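Local coordinates for protein glycoside Hydrolase (Bacteroides uniformis, PDB 5TA0) that probably hydrolyses agarose-type galactan chains, and holds an agarose oligosaccharide in a long substrate pocket of its barrel domain, at residues A[198-204]-A[240-246]. Sequence-based numbering, arbitrary orientation. Where two conformers were deposited one is given.
Sequences CEVINEP and MKVGGYC. With GAL (beta-D-galactopyranose), chain C; AAL (3,6-anhydro-alpha-L-galactopyranose), chain B.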
loop_
_atom_site.group_PDB
_atom_site.type_symbol
_atom_site.label_atom_id
_atom_site.label_comp_id
_atom_site.label_asym_id
_atom_site.label_seq_id
_atom_site.Cartn_x
_atom_site.Cartn_y
_atom_site.Cartn_z
ATOM N N CYS A 198 0.232 -13.886 7.567
ATOM C CA CYS A 198 -1.028 -14.567 7.258
ATOM C C CYS A 198 -2.185 -13.611 7.415
ATOM O O CYS A 198 -2.641 -13.318 8.522
ATOM C CB CYS A 198 -1.204 -15.803 8.134
ATOM S SG CYS A 198 -0.029 -17.129 7.772
ATOM N N GLU A 199 -2.703 -13.163 6.282
ATOM C CA GLU A 199 -3.969 -12.457 6.280
ATOM C C GLU A 199 -5.068 -13.486 6.472
ATOM O O GLU A 199 -4.964 -14.608 6.010
ATOM C CB GLU A 199 -4.185 -11.713 4.963
ATOM C CG GLU A 199 -3.156 -10.638 4.604
ATOM C CD GLU A 199 -3.431 -10.064 3.219
ATOM O OE1 GLU A 199 -3.446 -10.835 2.236
ATOM O OE2 GLU A 199 -3.700 -8.823 3.146
ATOM N N VAL A 200 -6.136 -13.084 7.151
ATOM C CA VAL A 200 -7.230 -14.030 7.414
ATOM C C VAL A 200 -8.016 -14.348 6.139
ATOM O O VAL A 200 -8.192 -15.517 5.753
ATOM C CB VAL A 200 -8.144 -13.496 8.545
ATOM C CG1 VAL A 200 -9.430 -14.310 8.673
ATOM C CG2 VAL A 200 -7.366 -13.496 9.871
ATOM N N ILE A 201 -8.518 -13.299 5.498
ATOM C CA ILE A 201 -9.490 -13.491 4.402
ATOM C C ILE A 201 -9.512 -12.289 3.479
ATOM O O ILE A 201 -9.507 -11.140 3.935
ATOM C CB ILE A 201 -10.886 -13.841 4.985
ATOM C CG1 ILE A 201 -11.863 -14.319 3.908
ATOM C CG2 ILE A 201 -11.450 -12.688 5.805
ATOM C CD1 ILE A 201 -13.150 -14.821 4.472
ATOM N N ASN A 202 -9.555 -12.538 2.178
ATOM C CA ASN A 202 -9.496 -11.467 1.186
ATOM C C ASN A 202 -10.831 -10.740 0.978
ATOM O O ASN A 202 -11.843 -11.382 0.681
ATOM C CB ASN A 202 -9.057 -12.068 -0.149
ATOM C CG ASN A 202 -8.780 -11.032 -1.201
ATOM O OD1 ASN A 202 -7.834 -10.266 -1.092
ATOM N ND2 ASN A 202 -9.601 -11.012 -2.264
ATOM N N GLU A 203 -10.855 -9.408 1.146
ATOM C CA GLU A 203 -12.001 -8.555 0.773
ATOM C C GLU A 203 -13.358 -9.117 1.217
ATOM O O GLU A 203 -14.290 -9.294 0.423
ATOM C CB GLU A 203 -11.963 -8.301 -0.736
ATOM C CG GLU A 203 -10.681 -7.596 -1.167
ATOM C CD GLU A 203 -10.651 -7.107 -2.590
ATOM O OE1 GLU A 203 -11.453 -7.598 -3.402
ATOM O OE2 GLU A 203 -9.758 -6.266 -2.879
ATOM N N PRO A 204 -13.500 -9.372 2.524
ATOM C CA PRO A 204 -14.687 -10.072 2.987
ATOM C C PRO A 204 -15.987 -9.295 2.939
ATOM O O PRO A 204 -17.028 -9.899 2.672
ATOM C CB PRO A 204 -14.329 -10.479 4.413
ATOM C CG PRO A 204 -13.338 -9.428 4.864
ATOM C CD PRO A 204 -12.526 -9.166 3.610
ATOM N N MET A 240 3.448 -17.266 14.089
ATOM C CA MET A 240 2.946 -16.681 12.851
ATOM C C MET A 240 2.290 -15.309 13.205
ATOM O O MET A 240 1.803 -15.112 14.346
ATOM C CB MET A 240 1.960 -17.657 12.177
ATOM C CG MET A 240 1.464 -17.210 10.816
ATOM S SD MET A 240 2.843 -16.787 9.755
ATOM C CE MET A 240 3.575 -18.415 9.586
ATOM N N LYS A 241 2.397 -14.334 12.293
ATOM C CA LYS A 241 1.723 -13.033 12.325
ATOM C C LYS A 241 0.411 -13.158 11.555
ATOM O O LYS A 241 0.409 -13.671 10.421
ATOM C CB LYS A 241 2.599 -11.958 11.672
ATOM C CG LYS A 241 3.877 -11.601 12.391
ATOM C CD LYS A 241 4.616 -10.563 11.556
ATOM C CE LYS A 241 5.978 -10.187 12.126
ATOM N NZ LYS A 241 6.720 -9.279 11.192
ATOM N N VAL A 242 -0.676 -12.706 12.175
ATOM C CA VAL A 242 -2.019 -12.747 11.568
ATOM C C VAL A 242 -2.575 -11.326 11.484
ATOM O O VAL A 242 -2.387 -10.521 12.408
ATOM C CB VAL A 242 -2.943 -13.664 12.384
ATOM C CG1 VAL A 242 -4.347 -13.733 11.778
ATOM C CG2 VAL A 242 -2.336 -15.063 12.476
ATOM N N GLY A 243 -3.285 -11.026 10.391
ATOM C CA GLY A 243 -3.832 -9.699 10.200
ATOM C C GLY A 243 -5.160 -9.683 9.450
ATOM O O GLY A 243 -5.611 -10.676 8.897
ATOM N N GLY A 244 -5.751 -8.484 9.431
ATOM C CA GLY A 244 -7.049 -8.279 8.785
ATOM C C GLY A 244 -7.380 -6.803 8.689
ATOM O O GLY A 244 -6.592 -5.967 9.140
ATOM N N TYR A 245 -8.524 -6.448 8.112
ATOM C CA TYR A 245 -9.493 -7.370 7.523
ATOM C C TYR A 245 -9.414 -7.452 6.010
ATOM O O TYR A 245 -10.262 -8.073 5.397
ATOM C CB TYR A 245 -10.919 -7.134 8.026
ATOM C CG TYR A 245 -11.674 -5.895 7.567
ATOM C CD1 TYR A 245 -12.387 -5.874 6.370
ATOM C CD2 TYR A 245 -11.753 -4.767 8.381
ATOM C CE1 TYR A 245 -13.140 -4.754 6.009
ATOM C CE2 TYR A 245 -12.490 -3.662 8.011
ATOM C CZ TYR A 245 -13.195 -3.666 6.838
ATOM O OH TYR A 245 -13.940 -2.562 6.508
ATOM N N CYS A 246 -8.359 -6.865 5.417
ATOM C CA CYS A 246 -8.043 -6.969 3.988
ATOM C C CYS A 246 -9.130 -6.303 3.160
ATOM O O CYS A 246 -9.739 -6.901 2.278
ATOM C CB CYS A 246 -7.776 -8.423 3.604
ATOM S SG CYS A 246 -6.993 -8.657 2.025
HETATM C C1 GAL C . -10.463 -7.822 -7.287
HETATM C C2 GAL C . -9.858 -8.881 -6.378
HETATM C C3 GAL C . -8.693 -9.639 -6.990
HETATM C C4 GAL C . -8.840 -9.856 -8.492
HETATM C C5 GAL C . -9.303 -8.622 -9.217
HETATM C C6 GAL C . -9.506 -8.790 -10.735
HETATM O O2 GAL C . -9.379 -8.268 -5.190
HETATM O O3 GAL C . -8.729 -10.901 -6.305
HETATM O O4 GAL C . -9.792 -10.917 -8.691
HETATM O O5 GAL C . -10.562 -8.282 -8.638
HETATM O O6 GAL C . -8.294 -9.114 -11.439
HETATM C C1 AAL B . -14.952 -5.199 -8.054
HETATM C C2 AAL B . -14.579 -6.467 -8.820
HETATM C C3 AAL B . -13.781 -7.355 -7.900
HETATM C C4 AAL B . -12.527 -6.668 -7.436
HETATM C C5 AAL B . -13.143 -5.691 -6.477
HETATM C C6 AAL B . -14.086 -6.579 -5.700
HETATM O O2 AAL B . -13.797 -6.155 -9.981
HETATM O O3 AAL B . -14.527 -7.543 -6.681
HETATM O O4 AAL B . -11.751 -7.594 -6.711
HETATM O O5 AAL B . -13.853 -4.725 -7.256
#
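Cys198 and Glu199 run parallel to Val242 and Gly243, with Gly243 N donating to Cys198 O (3.0 Å) and Gly243 O receiving Val200 N (3.0 Å), as neighbouring fourth and fifth strands of an eight-stranded beta/alpha barrel. The chain then turns a corner at Val200, and the segments meet again where Glu203 N reaches Cys246 O (3.0 Å). This second meeting lies at the glycan-binding end of the barrel.

The branched valines pack against each other beside the strands: Val200 CG2, anti to its own carbonyl carbon, meets Val242 CG1 obliquely at 3.6 Å. Farther along, a cis peptide links Gly244 to Tyr245, and the Pro204 ring, starting helix 204-210, sets its CG obliquely against Tyr245 CD1. Cys246, small enough for its place, brings CB to 3.2 Å from Ile201 O, while SG, anti to the backbone N, lies between the Glu199 carboxylate and Asn202 OD1 (3.6 Å). Charge suits Glu199 despite its burial, because Arg83 forms a salt bridge with OE1 while Ser324 and Thr279 bond OE2; Arg83 also bonds Asn202 OD1, tying the two side chains to one guanidinium group.

Glu203 holds the N-cap position before that helix. Its CG lies anti to the carbonyl carbon (chi1 -60°) and the chain extends onward, carrying the carboxylate out to the sugars, with His281 ND1 bonded to OE2. An alanine here would probably leave His281 ND1 without its carboxylate partner and open a gap beside the galactose. In the complex, Glu203 OE1 comes within 2.8 Å of GAL O2 and 3.3 Å of AAL O4.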